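PDB 2I5G: amidohydrolase from Pseudomonas aeruginosa, which probably acts as a metal-dependent dipeptidase of the M19 (membrane dipeptidase) family, hydrolysing the peptide bond of dipeptides. Local coordinates for residues Y120-L125 / H264-A269; G129-D134 / T273-I278; L16-W21 / G91-H96. The protein carries 2 engineered substitutions. All coordinates share one frame; numbering follows the deposited sequence.

Interaction 1: Y120-L125 / H264-A269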
loop_
_atom_site.group_PDB
_atom_site.type_symbol
_atom_site.label_atom_id
_atom_site.label_comp_id
_atom_site.label_asym_id
_atom_site.label_seq_id
_atom_site.Cartn_x
_atom_site.Cartn_y
_atom_site.Cartn_z
ATOM N N TYR A 120 -2.215 9.047 4.526
ATOM C CA TYR A 120 -1.971 10.415 4.097
ATOM C C TYR A 120 -2.526 10.691 2.703
ATOM O O TYR A 120 -1.865 10.427 1.701
ATOM C CB TYR A 120 -0.474 10.733 4.106
ATOM C CG TYR A 120 -0.209 12.217 3.993
ATOM C CD1 TYR A 120 -0.398 13.062 5.093
ATOM C CD2 TYR A 120 0.156 12.791 2.776
ATOM C CE1 TYR A 120 -0.237 14.439 4.985
ATOM C CE2 TYR A 120 0.318 14.169 2.653
ATOM C CZ TYR A 120 0.119 14.989 3.762
ATOM O OH TYR A 120 0.260 16.360 3.648
ATOM N N ASN A 121 -3.750 11.209 2.655
ATOM C CA ASN A 121 -4.419 11.571 1.404
ATOM C C ASN A 121 -4.820 10.445 0.459
ATOM O O ASN A 121 -5.948 10.425 -0.031
ATOM C CB ASN A 121 -3.566 12.572 0.620
ATOM C CG ASN A 121 -3.166 13.772 1.451
ATOM O OD1 ASN A 121 -3.670 13.973 2.564
ATOM N ND2 ASN A 121 -2.255 14.588 0.913
ATOM N N THR A 122 -3.904 9.519 0.190
ATOM C CA THR A 122 -4.183 8.423 -0.733
ATOM C C THR A 122 -4.088 7.027 -0.112
ATOM O O THR A 122 -3.813 6.882 1.078
ATOM C CB THR A 122 -3.244 8.494 -1.939
ATOM O OG1 THR A 122 -1.905 8.700 -1.479
ATOM C CG2 THR A 122 -3.640 9.636 -2.858
ATOM N N GLN A 123 -4.307 5.999 -0.926
ATOM C CA GLN A 123 -4.269 4.624 -0.435
ATOM C C GLN A 123 -2.921 4.178 0.135
ATOM O O GLN A 123 -1.864 4.415 -0.448
ATOM C CB GLN A 123 -4.719 3.658 -1.532
ATOM C CG GLN A 123 -4.834 2.214 -1.083
ATOM C CD GLN A 123 -5.617 1.362 -2.069
ATOM O OE1 GLN A 123 -6.810 1.582 -2.283
ATOM N NE2 GLN A 123 -4.946 0.387 -2.678
ATOM N N ASN A 124 -3.002 3.512 1.284
ATOM C CA ASN A 124 -1.862 2.996 2.044
ATOM C C ASN A 124 -1.886 1.475 1.960
ATOM O O ASN A 124 -2.547 0.902 1.094
ATOM C CB ASN A 124 -2.042 3.386 3.515
ATOM C CG ASN A 124 -0.844 4.078 4.084
ATOM O OD1 ASN A 124 -0.864 4.546 5.224
ATOM N ND2 ASN A 124 0.220 4.153 3.295
ATOM N N LEU A 125 -1.154 0.826 2.857
ATOM C CA LEU A 125 -1.187 -0.628 2.932
ATOM C C LEU A 125 -2.224 -0.909 4.023
ATOM O O LEU A 125 -2.759 -2.013 4.107
ATOM C CB LEU A 125 0.159 -1.230 3.370
ATOM C CG LEU A 125 1.339 -1.322 2.404
ATOM C CD1 LEU A 125 2.479 -2.052 3.086
ATOM C CD2 LEU A 125 0.938 -2.047 1.140
ATOM N N HIS A 264 1.303 16.542 -4.193
ATOM C CA HIS A 264 1.355 15.535 -5.248
ATOM C C HIS A 264 1.466 14.166 -4.586
ATOM O O HIS A 264 2.215 14.002 -3.623
ATOM C CB HIS A 264 2.553 15.768 -6.174
ATOM C CG HIS A 264 2.430 16.985 -7.038
ATOM N ND1 HIS A 264 2.560 18.267 -6.547
ATOM C CD2 HIS A 264 2.174 17.114 -8.361
ATOM C CE1 HIS A 264 2.391 19.133 -7.532
ATOM N NE2 HIS A 264 2.155 18.459 -8.643
ATOM N N ASP A 265 0.717 13.187 -5.085
ATOM C CA ASP A 265 0.754 11.843 -4.506
ATOM C C ASP A 265 2.193 11.319 -4.420
ATOM O O ASP A 265 2.959 11.427 -5.381
ATOM C CB ASP A 265 -0.103 10.879 -5.340
ATOM C CG ASP A 265 -0.251 9.507 -4.689
ATOM O OD1 ASP A 265 -0.719 9.453 -3.534
ATOM O OD2 ASP A 265 0.093 8.485 -5.330
ATOM N N LYS A 266 2.550 10.756 -3.266
ATOM C CA LYS A 266 3.891 10.219 -3.045
ATOM C C LYS A 266 4.915 11.344 -2.985
ATOM O O LYS A 266 6.120 11.099 -2.910
ATOM C CB LYS A 266 4.275 9.244 -4.166
ATOM C CG LYS A 266 3.915 7.788 -3.916
ATOM C CD LYS A 266 2.439 7.598 -3.713
ATOM C CE LYS A 266 2.114 6.147 -3.466
ATOM N NZ LYS A 266 0.645 5.956 -3.497
ATOM N N GLY A 267 4.427 12.578 -3.023
ATOM C CA GLY A 267 5.315 13.721 -2.982
ATOM C C GLY A 267 5.864 14.107 -4.343
ATOM O O GLY A 267 6.644 15.056 -4.437
ATOM N N TYR A 268 5.457 13.398 -5.396
ATOM C CA TYR A 268 5.959 13.699 -6.737
ATOM C C TYR A 268 5.013 13.337 -7.882
ATOM O O TYR A 268 5.164 13.845 -8.987
ATOM C CB TYR A 268 7.292 12.971 -6.968
ATOM C CG TYR A 268 7.124 11.512 -7.339
ATOM C CD1 TYR A 268 6.785 11.140 -8.641
ATOM C CD2 TYR A 268 7.220 10.511 -6.372
ATOM C CE1 TYR A 268 6.539 9.810 -8.970
ATOM C CE2 TYR A 268 6.976 9.174 -6.689
ATOM C CZ TYR A 268 6.635 8.831 -7.991
ATOM O OH TYR A 268 6.388 7.513 -8.317
ATOM N N ALA A 269 4.061 12.444 -7.636
ATOM C CA ALA A 269 3.137 12.010 -8.686
ATOM C C ALA A 269 2.052 13.020 -9.029
ATOM O O ALA A 269 2.248 14.220 -8.901
ATOM C CB ALA A 269 2.504 10.680 -8.301
HETATM O O HOH W 1 -0.218 6.642 -0.391
#
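The backbones come closest at Thr122 and Asp265, whose CA atoms lie 7.1 Å apart, so the gap is bridged by side chains. Both segments lie in long loops of the TIM-barrel fold: 120-125 in the beta-alpha loop between strand 113-117 and helix 139-151, 264-269 in the connection between helices 256-263 and 291-299. Thr122 OG1 donates to Asp265 OD1, modelled at 2.5 Å, a length too short to be taken at face value. The chi1 of Asp265 (-173°), with CG anti to the backbone N, extends the carboxylate to the hydroxyl. Its second oxygen is taken by cations: Lys266 NZ forms a salt bridge with Asp265 OD2 at 3.2 Å, on the syn side and 19° out of the carboxylate plane, and Arg270 pairs with the same oxygen. One carboxylate thus joins a neutral donor to two positive groups, which would probably favour its ionised form. Lys266 also makes a cation-pi contact with Phe140 of the second subunit, while Gln123 NE2 bonds to Asn124 O of that subunit. A water completes the link, donating to Thr122 OG1 at 2.9 Å and to Gln123 O at 2.8 Å, and accepting a weak bond from Lys266 NZ.

Interaction 2: G129-D134 / T273-I278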
loop_
_atom_site.group_PDB
_atom_site.type_symbol
_atom_site.label_atom_id
_atom_site.label_comp_id
_atom_site.label_asym_id
_atom_site.label_seq_id
_atom_site.Cartn_x
_atom_site.Cartn_y
_atom_site.Cartn_z
ATOM N N GLY A 129 -6.498 7.446 2.214
ATOM C CA GLY A 129 -6.640 8.844 2.585
ATOM C C GLY A 129 -7.943 9.535 2.237
ATOM O O GLY A 129 -8.876 8.917 1.732
ATOM N N CYS A 130 -7.990 10.840 2.485
ATOM C CA CYS A 130 -9.197 11.616 2.245
ATOM C C CYS A 130 -9.356 12.276 0.875
ATOM O O CYS A 130 -10.334 12.986 0.648
ATOM C CB CYS A 130 -9.350 12.679 3.341
ATOM S SG CYS A 130 -8.008 13.886 3.398
ATOM N N TYR A 131 -8.425 12.054 -0.041
ATOM C CA TYR A 131 -8.553 12.669 -1.360
ATOM C C TYR A 131 -8.849 11.674 -2.471
ATOM O O TYR A 131 -8.669 11.987 -3.645
ATOM C CB TYR A 131 -7.284 13.433 -1.730
ATOM C CG TYR A 131 -7.060 14.696 -0.941
ATOM C CD1 TYR A 131 -6.456 14.658 0.315
ATOM C CD2 TYR A 131 -7.425 15.940 -1.463
ATOM C CE1 TYR A 131 -6.213 15.827 1.032
ATOM C CE2 TYR A 131 -7.187 17.120 -0.749
ATOM C CZ TYR A 131 -6.580 17.053 0.498
ATOM O OH TYR A 131 -6.352 18.206 1.220
ATOM N N GLU A 132 -9.321 10.489 -2.112
ATOM C CA GLU A 132 -9.591 9.455 -3.103
ATOM C C GLU A 132 -10.647 8.481 -2.590
ATOM O O GLU A 132 -10.922 8.431 -1.393
ATOM C CB GLU A 132 -8.283 8.712 -3.384
ATOM C CG GLU A 132 -8.344 7.597 -4.402
ATOM C CD GLU A 132 -6.989 6.923 -4.594
ATOM O OE1 GLU A 132 -6.792 6.283 -5.646
ATOM O OE2 GLU A 132 -6.120 7.025 -3.697
ATOM N N ARG A 133 -11.243 7.721 -3.506
ATOM C CA ARG A 133 -12.244 6.719 -3.155
ATOM C C ARG A 133 -11.666 5.942 -1.964
ATOM O O ARG A 133 -10.573 5.388 -2.051
ATOM C CB ARG A 133 -12.463 5.785 -4.347
ATOM C CG ARG A 133 -13.528 4.721 -4.151
ATOM C CD ARG A 133 -13.194 3.472 -4.971
ATOM N NE ARG A 133 -13.028 3.756 -6.396
ATOM C CZ ARG A 133 -12.379 2.967 -7.249
ATOM N NH1 ARG A 133 -11.826 1.838 -6.834
ATOM N NH2 ARG A 133 -12.277 3.312 -8.523
ATOM N N ASP A 134 -12.400 5.911 -0.857
ATOM C CA ASP A 134 -11.942 5.248 0.364
ATOM C C ASP A 134 -12.390 3.793 0.441
ATOM O O ASP A 134 -13.575 3.508 0.555
ATOM C CB ASP A 134 -12.450 6.052 1.574
ATOM C CG ASP A 134 -11.951 5.517 2.906
ATOM O OD1 ASP A 134 -11.962 6.289 3.892
ATOM O OD2 ASP A 134 -11.565 4.333 2.984
ATOM N N THR A 273 -4.233 18.094 -5.070
ATOM C CA THR A 273 -4.960 19.311 -4.736
ATOM C C THR A 273 -4.074 20.535 -4.918
ATOM O O THR A 273 -2.909 20.428 -5.305
ATOM C CB THR A 273 -5.442 19.279 -3.262
ATOM O OG1 THR A 273 -6.410 20.309 -3.046
ATOM C CG2 THR A 273 -4.270 19.507 -2.312
ATOM N N ASN A 274 -4.651 21.700 -4.640
ATOM C CA ASN A 274 -3.940 22.967 -4.726
ATOM C C ASN A 274 -4.448 23.828 -3.581
ATOM O O ASN A 274 -5.613 24.220 -3.565
ATOM C CB ASN A 274 -4.198 23.653 -6.069
ATOM C CG ASN A 274 -3.464 24.984 -6.196
ATOM O OD1 ASN A 274 -2.294 25.108 -5.821
ATOM N ND2 ASN A 274 -4.151 25.984 -6.741
ATOM N N PHE A 275 -3.575 24.098 -2.615
ATOM C CA PHE A 275 -3.943 24.902 -1.455
ATOM C C PHE A 275 -4.075 26.370 -1.803
ATOM O O PHE A 275 -4.997 27.043 -1.355
ATOM C CB PHE A 275 -2.896 24.782 -0.341
ATOM C CG PHE A 275 -2.664 23.381 0.144
ATOM C CD1 PHE A 275 -3.727 22.506 0.345
ATOM C CD2 PHE A 275 -1.377 22.953 0.459
ATOM C CE1 PHE A 275 -3.514 21.227 0.855
ATOM C CE2 PHE A 275 -1.153 21.676 0.968
ATOM C CZ PHE A 275 -2.225 20.814 1.166
ATOM N N GLY A 276 -3.142 26.860 -2.609
ATOM C CA GLY A 276 -3.143 28.260 -2.971
ATOM C C GLY A 276 -2.215 28.971 -2.000
ATOM O O GLY A 276 -1.372 28.336 -1.368
ATOM N N LYS A 277 -2.370 30.284 -1.875
ATOM C CA LYS A 277 -1.548 31.080 -0.972
ATOM C C LYS A 277 -1.655 30.558 0.461
ATOM O O LYS A 277 -2.743 30.212 0.921
ATOM C CB LYS A 277 -2.004 32.540 -1.018
ATOM C CG LYS A 277 -2.006 33.139 -2.416
ATOM C CD LYS A 277 -3.311 33.893 -2.730
ATOM C CE LYS A 277 -4.502 32.952 -2.989
ATOM N NZ LYS A 277 -4.974 32.207 -1.785
ATOM N N ILE A 278 -0.526 30.504 1.160
ATOM C CA ILE A 278 -0.510 30.033 2.540
ATOM C C ILE A 278 -0.434 31.228 3.486
ATOM O O ILE A 278 0.632 31.789 3.726
ATOM C CB ILE A 278 0.699 29.090 2.815
ATOM C CG1 ILE A 278 0.684 27.905 1.844
ATOM C CG2 ILE A 278 0.637 28.571 4.247
ATOM C CD1 ILE A 278 -0.555 27.021 1.961
#
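This is a sparse van der Waals contact between two loops near the surface, at the end of the barrel where strands run into the loops that precede the helices. Segment 129-134 belongs to the connection between strand 113-117 and helix 139-151; segment 273-278 lies between helices 256-263 and 291-299. The backbones stay well apart, with Tyr131 and Thr273 nearest at 8.3 Å between their CA atoms, and the tyrosine spans the distance. Its ring carbon CE2 rests against the branch point of the threonine, 3.7 Å from Thr273 CB, with Thr273 OG1 and CG2 only slightly farther from that carbon. The side chain reaches Thr273 at a slant but meets Phe275 at about a right angle: Tyr131 OH lies 4.2 Å from Phe275 CE1, at the edge of the phenylalanine ring and near its plane. With chi1 at -71°, Tyr131 CG stands anti to its own carbonyl carbon, which directs the ring across to the other loop. Phe275 has further partners: its ring is edge-to-face with Phe213 and packs on Phe259 and Thr263 of helix 256-263; His189 also touches Tyr131. Tyr131 of a beta-alpha loop thus leans on Thr273 and Phe275 of the connection between two helices, an example of the loop-to-loop packing found over the C-terminal mouth of a TIM barrel, the end at which enzymes of this fold keep their active sites.

Interaction 3: L16-W21 / G91-H96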
loop_
_atom_site.group_PDB
_atom_site.type_symbol
_atom_site.label_atom_id
_atom_site.label_comp_id
_atom_site.label_asym_id
_atom_site.label_seq_id
_atom_site.Cartn_x
_atom_site.Cartn_y
_atom_site.Cartn_z
ATOM N N LEU A 16 -0.093 19.577 16.124
ATOM C CA LEU A 16 0.636 19.376 14.886
ATOM C C LEU A 16 1.468 20.548 14.396
ATOM O O LEU A 16 0.975 21.669 14.243
ATOM C CB LEU A 16 -0.306 18.976 13.760
ATOM C CG LEU A 16 0.516 18.349 12.632
ATOM C CD1 LEU A 16 0.522 16.838 12.825
ATOM C CD2 LEU A 16 -0.058 18.700 11.282
ATOM N N ILE A 17 2.735 20.258 14.121
ATOM C CA ILE A 17 3.668 21.250 13.624
ATOM C C ILE A 17 4.642 20.598 12.637
ATOM O O ILE A 17 5.244 19.573 12.942
ATOM C CB ILE A 17 4.448 21.896 14.793
ATOM C CG1 ILE A 17 3.515 22.813 15.583
ATOM C CG2 ILE A 17 5.636 22.693 14.271
ATOM C CD1 ILE A 17 4.190 23.547 16.738
ATOM N N ILE A 18 4.745 21.183 11.440
ATOM C CA ILE A 18 5.654 20.732 10.381
ATOM C C ILE A 18 6.396 21.971 9.916
ATOM O O ILE A 18 6.175 22.466 8.810
ATOM C CB ILE A 18 4.934 20.151 9.137
ATOM C CG1 ILE A 18 3.606 20.873 8.898
ATOM C CG2 ILE A 18 4.767 18.675 9.275
ATOM C CD1 ILE A 18 2.520 20.542 9.902
ATOM N N ALA A 19 7.262 22.485 10.780
ATOM C CA ALA A 19 8.044 23.671 10.473
ATOM C C ALA A 19 9.456 23.265 10.094
ATOM O O ALA A 19 9.891 22.162 10.413
ATOM C CB ALA A 19 8.081 24.584 11.684
ATOM N N LYS A 20 10.161 24.151 9.396
ATOM C CA LYS A 20 11.548 23.891 9.012
ATOM C C LYS A 20 12.292 23.926 10.345
ATOM O O LYS A 20 12.168 24.896 11.093
ATOM C CB LYS A 20 12.064 25.009 8.103
ATOM C CG LYS A 20 13.454 24.779 7.542
ATOM C CD LYS A 20 13.430 23.860 6.332
ATOM C CE LYS A 20 12.855 24.570 5.110
ATOM N NZ LYS A 20 12.820 23.703 3.892
ATOM N N TRP A 21 13.048 22.881 10.653
ATOM C CA TRP A 21 13.763 22.838 11.925
ATOM C C TRP A 21 15.103 23.565 11.965
ATOM O O TRP A 21 15.949 23.393 11.091
ATOM C CB TRP A 21 13.961 21.388 12.372
ATOM C CG TRP A 21 12.807 20.822 13.156
ATOM C CD1 TRP A 21 11.474 21.041 12.937
ATOM C CD2 TRP A 21 12.885 19.887 14.235
ATOM N NE1 TRP A 21 10.719 20.296 13.814
ATOM C CE2 TRP A 21 11.561 19.577 14.620
ATOM C CE3 TRP A 21 13.947 19.272 14.915
ATOM C CZ2 TRP A 21 11.272 18.680 15.651
ATOM C CZ3 TRP A 21 13.658 18.379 15.940
ATOM C CH2 TRP A 21 12.331 18.093 16.296
ATOM N N GLY A 91 6.101 12.570 15.691
ATOM C CA GLY A 91 4.904 12.039 15.066
ATOM C C GLY A 91 5.059 11.726 13.586
ATOM O O GLY A 91 5.915 12.298 12.896
ATOM N N PHE A 92 4.238 10.794 13.103
ATOM C CA PHE A 92 4.232 10.412 11.690
ATOM C C PHE A 92 2.872 10.807 11.140
ATOM O O PHE A 92 1.849 10.634 11.809
ATOM C CB PHE A 92 4.348 8.895 11.497
ATOM C CG PHE A 92 5.657 8.306 11.914
ATOM C CD1 PHE A 92 6.690 9.100 12.392
ATOM C CD2 PHE A 92 5.865 6.936 11.793
ATOM C CE1 PHE A 92 7.910 8.536 12.738
ATOM C CE2 PHE A 92 7.081 6.363 12.135
ATOM C CZ PHE A 92 8.104 7.163 12.609
ATOM N N GLN A 93 2.842 11.333 9.928
ATOM C CA GLN A 93 1.564 11.672 9.340
ATOM C C GLN A 93 1.205 10.594 8.325
ATOM O O GLN A 93 0.348 10.781 7.464
ATOM C CB GLN A 93 1.616 13.053 8.692
ATOM C CG GLN A 93 1.501 14.179 9.704
ATOM C CD GLN A 93 0.838 15.420 9.132
ATOM O OE1 GLN A 93 -0.293 15.365 8.628
ATOM N NE2 GLN A 93 1.536 16.552 9.211
ATOM N N ASN A 94 1.869 9.449 8.446
ATOM C CA ASN A 94 1.622 8.329 7.550
ATOM C C ASN A 94 2.115 7.036 8.192
ATOM O O ASN A 94 3.180 7.007 8.802
ATOM C CB ASN A 94 2.351 8.543 6.223
ATOM C CG ASN A 94 1.774 7.708 5.095
ATOM O OD1 ASN A 94 1.179 6.657 5.322
ATOM N ND2 ASN A 94 1.959 8.170 3.866
ATOM N N ALA A 95 1.337 5.969 8.053
ATOM C CA ALA A 95 1.720 4.676 8.603
ATOM C C ALA A 95 2.678 3.978 7.640
ATOM O O ALA A 95 3.222 2.920 7.953
ATOM C CB ALA A 95 0.490 3.817 8.814
ATOM N N HIS A 96 2.886 4.587 6.475
ATOM C CA HIS A 96 3.754 4.023 5.451
ATOM C C HIS A 96 5.173 3.737 5.935
ATOM O O HIS A 96 5.852 2.852 5.399
ATOM C CB HIS A 96 3.796 4.942 4.231
ATOM C CG HIS A 96 4.539 4.359 3.070
ATOM N ND1 HIS A 96 4.181 3.162 2.485
ATOM C CD2 HIS A 96 5.637 4.791 2.404
ATOM C CE1 HIS A 96 5.029 2.880 1.511
ATOM N NE2 HIS A 96 5.922 3.853 1.441
#
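Leu16 and Gln93 reach for each other from opposite directions across the inside of a TIM barrel. Leu16 lies on strand 13-17 and Gln93 just beyond strand 86-92; the two strands are not neighbours, since strand 36-40 runs parallel to both and between them. The fork of the leucine is turned to the amide nitrogen: CD2 is 3.4 Å and CD1 3.8 Å from Gln93 NE2, and each methyl lies 4.0 Å from Gln93 CD. Ile18 approaches the same nitrogen at about a right angle to the glutamine side chain, with its CG2 methyl 3.9 Å from Gln93 NE2. A polar group is therefore set against three aliphatic methyls, and its hydrogen bonding is met by another partner: Gln93 NE2 bonds to Thr40 OG1 of the intervening strand, a bond that would help fix the rotation of the amide. Extended beyond CG, the glutamine carries its amide well away from its own backbone, while its backbone O accepts from Gln117 NE2 on the following strand.

The chi1 of Leu16 (-162°) places CG anti to the backbone N, bringing both methyls to the amide. Leu16 also packs on Ser179 and His180 of strand 177-181, and Gln93 touches that same histidine, so the barrel interior is filled from several strands. Backbone bonds from Ile17 to strand 36-40, and from Leu16 to Asp249 just past strand 244-246, are consistent with this segment lying where the first and last strands close the cylinder. Past Gln93 the chain leaves the barrel through an Asx turn. Asn94 OD1 accepts from His96 N at 2.9 Å, with an N-H...O angle of 154° and the donor 56° out of the carbonyl plane.

Overall arrangement
The three contacts illustrate how a TIM barrel is tied together from its interior to its loops. Interaction 3 comes first along the chain and lies deepest, its centre about 8 Å from the centre of the chain. Interactions 1 and 2 follow and interleave: both pair the loop after strand 113-117 with the loop after helix 256-263, and their centres are 10 Å apart. Thr122 O and Gly129 N, 3.0 Å apart, probably bond them directly. Interaction 1 also touches interaction 3, through Tyr120 and Asn94, with centres 15 Å apart; interactions 2 and 3 do not meet. Because 1 and 2 also adjoin the second subunit, barrel mouth and dimer interface are structurally connected.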